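Local atomic coordinates of beta-agarase (Persicobacter, PDB entry 6AII), a protein that probably hydrolyses the beta-1,4 linkages of agarose to release neoagarobiose, as a beta-agarase of glycoside hydrolase family 16. Residues D141-I146 against N181-T186; H177-N182 against Y268-G273; D189-R194 against A260-L265. All blocks are in the same frame, centred on the assembly; numbering follows the deposited sequence. Where two conformers were deposited one is given.

Contact 1 (D141-I146 against N181-T186)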
loop_
_atom_site.group_PDB
_atom_site.type_symbol
_atom_site.label_atom_id
_atom_site.label_comp_id
_atom_site.label_asym_id
_atom_site.label_seq_id
_atom_site.Cartn_x
_atom_site.Cartn_y
_atom_site.Cartn_z
ATOM N N ASP A 141 -15.197 0.156 9.100
ATOM C CA ASP A 141 -15.369 -0.804 10.206
ATOM C C ASP A 141 -14.208 -1.785 10.296
ATOM O O ASP A 141 -14.233 -2.644 11.139
ATOM C CB ASP A 141 -16.699 -1.523 10.097
ATOM C CG ASP A 141 -16.850 -2.455 8.916
ATOM O OD1 ASP A 141 -15.881 -2.589 8.133
ATOM O OD2 ASP A 141 -17.939 -3.068 8.793
ATOM N N ASP A 142 -13.176 -1.604 9.447
ATOM C CA ASP A 142 -11.998 -2.456 9.504
ATOM C C ASP A 142 -12.266 -3.903 9.091
ATOM O O ASP A 142 -11.398 -4.761 9.295
ATOM C CB ASP A 142 -11.289 -2.433 10.854
ATOM C CG ASP A 142 -10.674 -1.100 11.201
ATOM O OD1 ASP A 142 -10.230 -0.363 10.273
ATOM O OD2 ASP A 142 -10.653 -0.794 12.406
ATOM N N TYR A 143 -13.373 -4.202 8.454
ATOM C CA TYR A 143 -13.709 -5.559 8.104
ATOM C C TYR A 143 -13.213 -5.942 6.699
ATOM O O TYR A 143 -13.108 -7.155 6.384
ATOM C CB TYR A 143 -15.216 -5.804 8.168
ATOM C CG TYR A 143 -15.654 -6.329 9.519
ATOM C CD1 TYR A 143 -15.853 -5.477 10.593
ATOM C CD2 TYR A 143 -15.733 -7.694 9.737
ATOM C CE1 TYR A 143 -16.203 -5.974 11.841
ATOM C CE2 TYR A 143 -16.067 -8.207 10.974
ATOM C CZ TYR A 143 -16.303 -7.342 12.023
ATOM O OH TYR A 143 -16.619 -7.894 13.233
ATOM N N GLU A 144 -13.011 -4.954 5.807
ATOM C CA GLU A 144 -12.699 -5.276 4.410
ATOM C C GLU A 144 -11.558 -4.365 3.949
ATOM O O GLU A 144 -11.590 -3.176 4.164
ATOM C CB GLU A 144 -13.895 -5.098 3.480
ATOM C CG GLU A 144 -15.032 -6.063 3.802
ATOM C CD GLU A 144 -16.308 -5.902 3.013
ATOM O OE1 GLU A 144 -16.287 -5.220 1.956
ATOM O OE2 GLU A 144 -17.343 -6.507 3.469
ATOM N N GLU A 145 -10.537 -4.951 3.362
ATOM C CA GLU A 145 -9.273 -4.234 3.041
ATOM C C GLU A 145 -8.756 -4.712 1.673
ATOM O O GLU A 145 -8.802 -5.898 1.370
ATOM C CB GLU A 145 -8.281 -4.550 4.156
ATOM C CG GLU A 145 -6.821 -4.160 3.871
ATOM C CD GLU A 145 -5.836 -4.500 4.961
ATOM O OE1 GLU A 145 -6.314 -4.565 6.109
ATOM O OE2 GLU A 145 -4.587 -4.655 4.661
ATOM N N ILE A 146 -8.144 -3.798 0.910
ATOM C CA ILE A 146 -7.435 -4.168 -0.301
ATOM C C ILE A 146 -6.008 -3.626 -0.225
ATOM O O ILE A 146 -5.828 -2.473 0.033
ATOM C CB ILE A 146 -8.195 -3.613 -1.531
ATOM C CG1 ILE A 146 -9.557 -4.282 -1.665
ATOM C CG2 ILE A 146 -7.340 -3.776 -2.806
ATOM C CD1 ILE A 146 -10.502 -3.559 -2.626
ATOM N N ASN A 181 -13.405 -11.302 10.300
ATOM C CA ASN A 181 -14.645 -11.823 10.883
ATOM C C ASN A 181 -14.516 -11.731 12.402
ATOM O O ASN A 181 -13.451 -11.955 12.953
ATOM C CB ASN A 181 -14.874 -13.261 10.427
ATOM C CG ASN A 181 -16.259 -13.787 10.766
ATOM O OD1 ASN A 181 -17.256 -13.119 10.519
ATOM N ND2 ASN A 181 -16.302 -14.986 11.325
ATOM N N ASN A 182 -15.607 -11.363 13.069
ATOM C CA ASN A 182 -15.641 -11.405 14.556
ATOM C C ASN A 182 -14.567 -10.515 15.184
ATOM O O ASN A 182 -13.839 -10.963 16.114
ATOM C CB ASN A 182 -15.449 -12.824 15.089
ATOM C CG ASN A 182 -16.652 -13.696 14.838
ATOM O OD1 ASN A 182 -17.781 -13.227 14.906
ATOM N ND2 ASN A 182 -16.407 -14.942 14.493
ATOM N N ARG A 183 -14.455 -9.265 14.723
ATOM C CA ARG A 183 -13.432 -8.358 15.306
ATOM C C ARG A 183 -13.790 -7.961 16.757
ATOM O O ARG A 183 -12.942 -7.397 17.461
ATOM C CB ARG A 183 -13.215 -7.127 14.421
ATOM C CG ARG A 183 -12.552 -7.458 13.088
ATOM C CD ARG A 183 -12.120 -6.225 12.302
ATOM N NE ARG A 183 -10.899 -5.684 12.845
ATOM C CZ ARG A 183 -9.671 -5.867 12.363
ATOM N NH1 ARG A 183 -9.412 -5.817 11.068
ATOM N NH2 ARG A 183 -8.669 -6.021 13.210
ATOM N N HIS A 184 -15.018 -8.239 17.211
ATOM C CA HIS A 184 -15.362 -8.076 18.644
ATOM C C HIS A 184 -14.583 -9.097 19.492
ATOM O O HIS A 184 -14.257 -8.776 20.631
ATOM C CB HIS A 184 -16.882 -8.136 18.881
ATOM C CG HIS A 184 -17.510 -9.432 18.490
ATOM N ND1 HIS A 184 -18.068 -9.635 17.238
ATOM C CD2 HIS A 184 -17.655 -10.596 19.164
ATOM C CE1 HIS A 184 -18.542 -10.863 17.163
ATOM N NE2 HIS A 184 -18.299 -11.475 18.330
ATOM N N LEU A 185 -14.275 -10.296 18.971
ATOM C CA LEU A 185 -13.392 -11.253 19.695
ATOM C C LEU A 185 -11.925 -10.777 19.637
ATOM O O LEU A 185 -11.535 -9.972 18.763
ATOM C CB LEU A 185 -13.524 -12.665 19.104
ATOM C CG LEU A 185 -14.730 -13.508 19.521
ATOM C CD1 LEU A 185 -15.310 -13.068 20.861
ATOM C CD2 LEU A 185 -15.815 -13.505 18.453
ATOM N N THR A 186 -11.118 -11.285 20.578
ATOM C CA THR A 186 -9.642 -11.105 20.599
ATOM C C THR A 186 -9.005 -11.917 19.468
ATOM O O THR A 186 -8.107 -11.431 18.776
ATOM C CB THR A 186 -9.026 -11.568 21.930
ATOM O OG1 THR A 186 -9.410 -10.592 22.895
ATOM C CG2 THR A 186 -7.515 -11.694 21.910
#

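Contact 2 (H177-N182 against Y268-G273)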
loop_
_atom_site.group_PDB
_atom_site.type_symbol
_atom_site.label_atom_id
_atom_site.label_comp_id
_atom_site.label_asym_id
_atom_site.label_seq_id
_atom_site.Cartn_x
_atom_site.Cartn_y
_atom_site.Cartn_z
ATOM N N HIS A 177 -5.488 -8.748 -0.292
ATOM C CA HIS A 177 -6.652 -8.102 0.342
ATOM C C HIS A 177 -7.003 -8.943 1.571
ATOM O O HIS A 177 -6.532 -10.081 1.668
ATOM C CB HIS A 177 -7.798 -8.033 -0.656
ATOM C CG HIS A 177 -8.489 -9.345 -0.877
ATOM N ND1 HIS A 177 -8.028 -10.300 -1.748
ATOM C CD2 HIS A 177 -9.564 -9.899 -0.219
ATOM C CE1 HIS A 177 -8.821 -11.358 -1.725
ATOM N NE2 HIS A 177 -9.777 -11.151 -0.729
ATOM N N HIS A 178 -7.856 -8.407 2.458
ATOM C CA HIS A 178 -8.253 -9.164 3.682
ATOM C C HIS A 178 -9.759 -8.991 3.874
ATOM O O HIS A 178 -10.264 -7.890 3.613
ATOM C CB HIS A 178 -7.556 -8.652 4.936
ATOM C CG HIS A 178 -6.070 -8.786 4.948
ATOM N ND1 HIS A 178 -5.465 -9.687 5.767
ATOM C CD2 HIS A 178 -5.093 -8.116 4.275
ATOM C CE1 HIS A 178 -4.146 -9.592 5.620
ATOM N NE2 HIS A 178 -3.884 -8.630 4.687
ATOM N N VAL A 179 -10.382 -10.076 4.307
ATOM C CA VAL A 179 -11.690 -9.934 4.938
ATOM C C VAL A 179 -11.609 -10.587 6.318
ATOM O O VAL A 179 -11.101 -11.696 6.503
ATOM C CB VAL A 179 -12.834 -10.504 4.083
ATOM C CG1 VAL A 179 -13.073 -9.668 2.841
ATOM C CG2 VAL A 179 -12.628 -11.958 3.693
ATOM N N PHE A 180 -12.118 -9.829 7.281
ATOM C CA PHE A 180 -12.062 -10.177 8.647
ATOM C C PHE A 180 -13.430 -10.689 9.121
ATOM O O PHE A 180 -14.431 -10.530 8.444
ATOM C CB PHE A 180 -11.649 -8.971 9.486
ATOM C CG PHE A 180 -10.256 -8.458 9.153
ATOM C CD1 PHE A 180 -9.140 -9.027 9.727
ATOM C CD2 PHE A 180 -10.081 -7.428 8.229
ATOM C CE1 PHE A 180 -7.866 -8.577 9.424
ATOM C CE2 PHE A 180 -8.801 -6.978 7.930
ATOM C CZ PHE A 180 -7.698 -7.581 8.503
ATOM N N ASN A 181 -13.405 -11.302 10.300
ATOM C CA ASN A 181 -14.645 -11.823 10.883
ATOM C C ASN A 181 -14.516 -11.731 12.402
ATOM O O ASN A 181 -13.451 -11.955 12.953
ATOM C CB ASN A 181 -14.874 -13.261 10.427
ATOM C CG ASN A 181 -16.259 -13.787 10.766
ATOM O OD1 ASN A 181 -17.256 -13.119 10.519
ATOM N ND2 ASN A 181 -16.302 -14.986 11.325
ATOM N N ASN A 182 -15.607 -11.363 13.069
ATOM C CA ASN A 182 -15.641 -11.405 14.556
ATOM C C ASN A 182 -14.567 -10.515 15.184
ATOM O O ASN A 182 -13.839 -10.963 16.114
ATOM C CB ASN A 182 -15.449 -12.824 15.089
ATOM C CG ASN A 182 -16.652 -13.696 14.838
ATOM O OD1 ASN A 182 -17.781 -13.227 14.906
ATOM N ND2 ASN A 182 -16.407 -14.942 14.493
ATOM N N TYR A 268 -14.019 -18.202 3.281
ATOM C CA TYR A 268 -14.782 -18.808 4.415
ATOM C C TYR A 268 -16.116 -18.075 4.573
ATOM O O TYR A 268 -16.760 -18.230 5.613
ATOM C CB TYR A 268 -13.942 -18.750 5.685
ATOM C CG TYR A 268 -12.675 -19.527 5.571
ATOM C CD1 TYR A 268 -12.670 -20.907 5.565
ATOM C CD2 TYR A 268 -11.461 -18.863 5.391
ATOM C CE1 TYR A 268 -11.499 -21.615 5.394
ATOM C CE2 TYR A 268 -10.284 -19.561 5.236
ATOM C CZ TYR A 268 -10.289 -20.944 5.268
ATOM O OH TYR A 268 -9.118 -21.620 5.141
ATOM N N ASN A 269 -16.498 -17.280 3.586
ATOM C CA ASN A 269 -17.783 -16.542 3.555
ATOM C C ASN A 269 -17.983 -15.682 4.800
ATOM O O ASN A 269 -18.987 -15.779 5.519
ATOM C CB ASN A 269 -18.983 -17.473 3.415
ATOM C CG ASN A 269 -20.256 -16.675 3.224
ATOM O OD1 ASN A 269 -20.205 -15.452 3.074
ATOM N ND2 ASN A 269 -21.398 -17.335 3.332
ATOM N N TYR A 270 -17.048 -14.810 5.044
ATOM C CA TYR A 270 -17.178 -13.849 6.098
ATOM C C TYR A 270 -18.005 -12.626 5.693
ATOM O O TYR A 270 -18.219 -11.752 6.568
ATOM C CB TYR A 270 -15.849 -13.307 6.582
ATOM C CG TYR A 270 -14.887 -14.320 7.105
ATOM C CD1 TYR A 270 -15.309 -15.509 7.701
ATOM C CD2 TYR A 270 -13.539 -14.036 7.108
ATOM C CE1 TYR A 270 -14.388 -16.416 8.196
ATOM C CE2 TYR A 270 -12.618 -14.941 7.583
ATOM C CZ TYR A 270 -13.036 -16.135 8.140
ATOM O OH TYR A 270 -12.113 -17.036 8.627
ATOM N N THR A 271 -18.448 -12.513 4.441
ATOM C CA THR A 271 -19.188 -11.339 3.993
ATOM C C THR A 271 -20.652 -11.681 3.750
ATOM O O THR A 271 -21.349 -10.907 3.153
ATOM C CB THR A 271 -18.575 -10.752 2.707
ATOM O OG1 THR A 271 -18.767 -11.658 1.627
ATOM C CG2 THR A 271 -17.108 -10.435 2.887
ATOM N N ASN A 272 -21.029 -12.868 4.173
ATOM C CA ASN A 272 -22.371 -13.394 4.026
ATOM C C ASN A 272 -22.802 -13.306 2.562
ATOM O O ASN A 272 -23.843 -12.756 2.267
ATOM C CB ASN A 272 -23.309 -12.680 4.996
ATOM C CG ASN A 272 -24.728 -13.218 4.956
ATOM O OD1 ASN A 272 -24.955 -14.385 4.632
ATOM N ND2 ASN A 272 -25.688 -12.355 5.252
ATOM N N GLY A 273 -21.952 -13.808 1.663
ATOM C CA GLY A 273 -22.205 -13.944 0.274
ATOM C C GLY A 273 -22.105 -12.648 -0.527
ATOM O O GLY A 273 -22.425 -12.646 -1.699
HETATM O O HOH W 1 -15.955 -9.421 6.633
#

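Contact 3 (D189-R194 against A260-L265)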
loop_
_atom_site.group_PDB
_atom_site.type_symbol
_atom_site.label_atom_id
_atom_site.label_comp_id
_atom_site.label_asym_id
_atom_site.label_seq_id
_atom_site.Cartn_x
_atom_site.Cartn_y
_atom_site.Cartn_z
ATOM N N ASP A 189 -10.978 -13.511 13.023
ATOM C CA ASP A 189 -10.486 -14.226 11.911
ATOM C C ASP A 189 -9.986 -13.205 10.870
ATOM O O ASP A 189 -10.545 -12.138 10.724
ATOM C CB ASP A 189 -11.578 -15.087 11.285
ATOM C CG ASP A 189 -12.181 -16.047 12.300
ATOM O OD1 ASP A 189 -11.395 -16.765 12.911
ATOM O OD2 ASP A 189 -13.413 -16.035 12.462
ATOM N N ASP A 190 -8.986 -13.634 10.127
ATOM C CA ASP A 190 -8.458 -12.828 8.997
ATOM C C ASP A 190 -8.188 -13.742 7.805
ATOM O O ASP A 190 -7.239 -14.571 7.847
ATOM C CB ASP A 190 -7.157 -12.239 9.477
ATOM C CG ASP A 190 -6.399 -11.446 8.428
ATOM O OD1 ASP A 190 -6.848 -11.429 7.278
ATOM O OD2 ASP A 190 -5.352 -10.907 8.809
ATOM N N TYR A 191 -8.959 -13.637 6.730
ATOM C CA TYR A 191 -8.667 -14.333 5.512
ATOM C C TYR A 191 -7.936 -13.380 4.550
ATOM O O TYR A 191 -8.461 -12.302 4.226
ATOM C CB TYR A 191 -9.913 -14.846 4.762
ATOM C CG TYR A 191 -9.634 -15.318 3.362
ATOM C CD1 TYR A 191 -8.801 -16.387 3.112
ATOM C CD2 TYR A 191 -10.057 -14.576 2.256
ATOM C CE1 TYR A 191 -8.484 -16.795 1.823
ATOM C CE2 TYR A 191 -9.718 -14.945 0.962
ATOM C CZ TYR A 191 -8.902 -16.035 0.738
ATOM O OH TYR A 191 -8.501 -16.417 -0.497
ATOM N N GLN A 192 -6.782 -13.832 4.070
ATOM C CA GLN A 192 -6.212 -13.238 2.869
ATOM C C GLN A 192 -5.713 -14.353 1.984
ATOM O O GLN A 192 -5.259 -15.382 2.479
ATOM C CB GLN A 192 -5.067 -12.271 3.184
ATOM C CG GLN A 192 -3.776 -12.931 3.571
ATOM C CD GLN A 192 -2.593 -11.989 3.608
ATOM O OE1 GLN A 192 -2.326 -11.251 2.667
ATOM N NE2 GLN A 192 -1.904 -12.014 4.737
ATOM N N PRO A 193 -5.763 -14.134 0.689
ATOM C CA PRO A 193 -5.131 -15.102 -0.205
ATOM C C PRO A 193 -3.643 -15.199 0.121
ATOM O O PRO A 193 -3.007 -14.208 0.451
ATOM C CB PRO A 193 -5.348 -14.515 -1.600
ATOM C CG PRO A 193 -5.502 -13.059 -1.326
ATOM C CD PRO A 193 -6.323 -13.005 -0.062
ATOM N N ARG A 194 -3.145 -16.449 0.171
ATOM C CA ARG A 194 -1.747 -16.738 0.443
ATOM C C ARG A 194 -1.536 -18.225 0.174
ATOM O O ARG A 194 -2.530 -19.001 0.004
ATOM C CB ARG A 194 -1.349 -16.386 1.878
ATOM C CG ARG A 194 -2.218 -17.044 2.947
ATOM C CD ARG A 194 -2.116 -16.309 4.270
ATOM N NE ARG A 194 -2.878 -16.869 5.397
ATOM C CZ ARG A 194 -2.319 -17.522 6.406
ATOM N NH1 ARG A 194 -1.019 -17.774 6.358
ATOM N NH2 ARG A 194 -3.044 -17.809 7.500
ATOM N N ALA A 260 -9.769 -22.415 -8.100
ATOM C CA ALA A 260 -9.844 -22.962 -6.743
ATOM C C ALA A 260 -11.231 -23.577 -6.510
ATOM O O ALA A 260 -12.160 -23.328 -7.287
ATOM C CB ALA A 260 -9.569 -21.908 -5.713
ATOM N N ASP A 261 -11.337 -24.383 -5.445
ATOM C CA ASP A 261 -12.606 -25.030 -5.104
ATOM C C ASP A 261 -13.428 -24.132 -4.194
ATOM O O ASP A 261 -14.467 -24.566 -3.684
ATOM C CB ASP A 261 -12.377 -26.347 -4.344
ATOM C CG ASP A 261 -11.883 -27.499 -5.212
ATOM O OD1 ASP A 261 -12.081 -27.444 -6.460
ATOM O OD2 ASP A 261 -11.310 -28.460 -4.627
ATOM N N PHE A 262 -12.982 -22.902 -3.971
ATOM C CA PHE A 262 -13.618 -21.945 -3.084
ATOM C C PHE A 262 -13.507 -20.555 -3.732
ATOM O O PHE A 262 -12.748 -20.386 -4.722
ATOM C CB PHE A 262 -12.924 -21.944 -1.714
ATOM C CG PHE A 262 -11.420 -21.829 -1.810
ATOM C CD1 PHE A 262 -10.817 -20.571 -1.909
ATOM C CD2 PHE A 262 -10.610 -22.959 -1.849
ATOM C CE1 PHE A 262 -9.434 -20.459 -2.011
ATOM C CE2 PHE A 262 -9.224 -22.838 -1.962
ATOM C CZ PHE A 262 -8.646 -21.591 -2.056
ATOM N N ASN A 263 -14.293 -19.635 -3.243
ATOM C CA ASN A 263 -14.219 -18.239 -3.693
ATOM C C ASN A 263 -12.893 -17.659 -3.176
ATOM O O ASN A 263 -12.641 -17.706 -1.970
ATOM C CB ASN A 263 -15.427 -17.462 -3.196
ATOM C CG ASN A 263 -15.437 -16.021 -3.666
ATOM O OD1 ASN A 263 -14.645 -15.223 -3.167
ATOM N ND2 ASN A 263 -16.329 -15.689 -4.604
ATOM N N VAL A 264 -12.060 -17.093 -4.056
ATOM C CA VAL A 264 -10.710 -16.660 -3.579
ATOM C C VAL A 264 -10.737 -15.262 -2.986
ATOM O O VAL A 264 -9.740 -14.936 -2.312
ATOM C CB VAL A 264 -9.670 -16.755 -4.701
ATOM C CG1 VAL A 264 -9.519 -18.161 -5.202
ATOM C CG2 VAL A 264 -9.936 -15.766 -5.830
ATOM N N LEU A 265 -11.840 -14.502 -3.117
ATOM C CA LEU A 265 -11.971 -13.216 -2.422
ATOM C C LEU A 265 -12.466 -13.371 -0.990
ATOM O O LEU A 265 -12.038 -12.630 -0.138
ATOM C CB LEU A 265 -12.849 -12.252 -3.184
ATOM C CG LEU A 265 -12.135 -11.949 -4.496
ATOM C CD1 LEU A 265 -12.725 -12.709 -5.668
ATOM C CD2 LEU A 265 -11.897 -10.502 -4.730
#

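Contact 1 (D141-I146 against N181-T186)
Arg183 lays the aliphatic start of its side chain over one face of the Tyr143 ring. Its CG makes a CH-pi contact 4.2 Å from the centre of the Tyr143 ring, offset toward CZ. The two side chains run antiparallel alongside each other, each reaching the other segment's backbone. The Tyr143 hydroxyl takes the backbone N-H of Arg183 (N to Tyr143 OH 3.0 Å), while the guanidinium returns the bond with NH1 to Asp142 O at 2.9 Å, nearly straight at 163° and in the guanidinium plane. The arginine chain bends at chi3 (78°), and its NE lies beside Asp142 CB at 3.8 Å. The guanidinium stands 84° from the phenol plane, so it does not stack on that ring. The carboxylate of Asp142 makes no ion pair with the arginine. Cation-pi contacts with Phe180 and Phe188 also engage the charge.

The contact joins two loops at one end of neighbouring strands of the GH16 jelly-roll sandwich. Residues 141-143 lead into strand 144-151, whose Glu-Ile-Asp-Ile-Cys-Glu sequence is consistent with the GH16 active-site signature; residues 181-186 leave strand 173-181 through a type I turn from Asn182 to Leu185. Arg183 N, the donor to the phenol, belongs to that turn, so the tyrosine grips the turn's backbone directly. Beside the ring, Asn181 CA approaches Tyr143 CE2 obliquely at 3.9 Å. The loop carrying the tyrosine is braced by an Asx turn, with Tyr143 N 3.0 Å from Asp141 OD1; Ser139 OG bonds to the same oxygen, and Lys278 forms a salt bridge with Asp141 OD2.

Contact 2 (H177-N182 against Y268-G273)
Tyr270 packs its ring face against Asn181, at the end of strand 173-181 in one sheet of the GH16 beta-sandwich; the tyrosine belongs to the long loop between strands 255-259 and 280-287. This is the tight part. Asn181 CB is centred over the ring, 3.5 Å from the centroid of Tyr270, in a CH-pi contact. CG of Asn181 is anti to the backbone N (chi1 -169°), which puts it 3.6 Å from Tyr270 CD1. The amide and ring planes are stacked, only 7° from parallel. Asp189 accepts a hydrogen bond from Asn181 ND2. At the ring's edge and in its plane, Val179 O comes within 3.4 Å of Tyr270 CD2, so the strand meets one face and the CD2 edge. The methyls of Val179 add van der Waals contacts to Tyr270 CD2 and Thr271 CG2, less certain because they hold for one of two modelled conformers.

The looser side is bridged by solvent. No direct hydrogen bond crosses the contact; instead a water donates to both backbones, at 2.6 Å from Phe180 O and a longer 3.3 Å from Tyr270 O. Asp266 and Gly275 N hold the hydroxyl of Thr271. Farther along the loop, Gly273 N donates to Asn269 OD1 at 2.8 Å.

Contact 3 (D189-R194 against A260-L265)
Tyr191 extends from strand 189-191 and plants its hydroxyl on the backbone of Val264. The strand belongs to one sheet of the GH16 jelly-roll sandwich, paired with strand 173-181, while residues 260-265 open the long loop that leaves strand 255-259 of the other sheet. CG of Tyr191 is anti to its backbone N (chi1 168°), which places it beside the carbonyl carbon; one ring face then lies against the N of Pro193, two residues on, offset toward the rim. The phenol donates to Val264 O at an OH to O distance of 2.7 Å, reaching the carbonyl from the side, at a C=O to donor angle of 127° and tilted out of the carbonyl plane. A second carbonyl lines the same edge: Leu265 O lies 3.5 Å from Tyr191 CE2, near the ring plane, and also accepts a bond from His177 NE2. A phenylalanine in place of Tyr191 would keep the ring but lose the hydroxyl, and would probably leave Val264 O without this donor and the ring less firmly fixed.

Phe262 CE1 and Val264 CB also approach the hydroxyl, each 4.4 Å from Tyr191 OH. Phe262 itself is covered on one face by Ala260, whose CB stands over the ring centre, and its ring makes a cation-pi contact with Lys267. Asn263 has CG anti to its backbone N (chi1 -178°), beside its own carbonyl carbon and thus near the residues that follow: its OD1 accepts from Asp266 N and, weakly, from Leu265 N at 2.9 Å.

Overall arrangement
Contacts 1 and 2 share Asn181 and Asn182 and work on neighbouring strands, 144-151 and 173-181, with strand 189-191 of contact 3 next in the same sheet. Contact 1 lies at the surface and is the most polar, with two hydrogen bonds between side chain and backbone. Contact 2 is partly buried and relies on an asparagine side chain stacked on a tyrosine ring, with a water as its polar bridge. Contact 3 is buried and depends on one phenol-to-carbonyl bond. Contacts 2 and 3 fix different parts of the same loop after strand 255-259, and His177 NE2 bonds to Leu265 O between them, whereas contact 1 ties together two loops at the end of the strands.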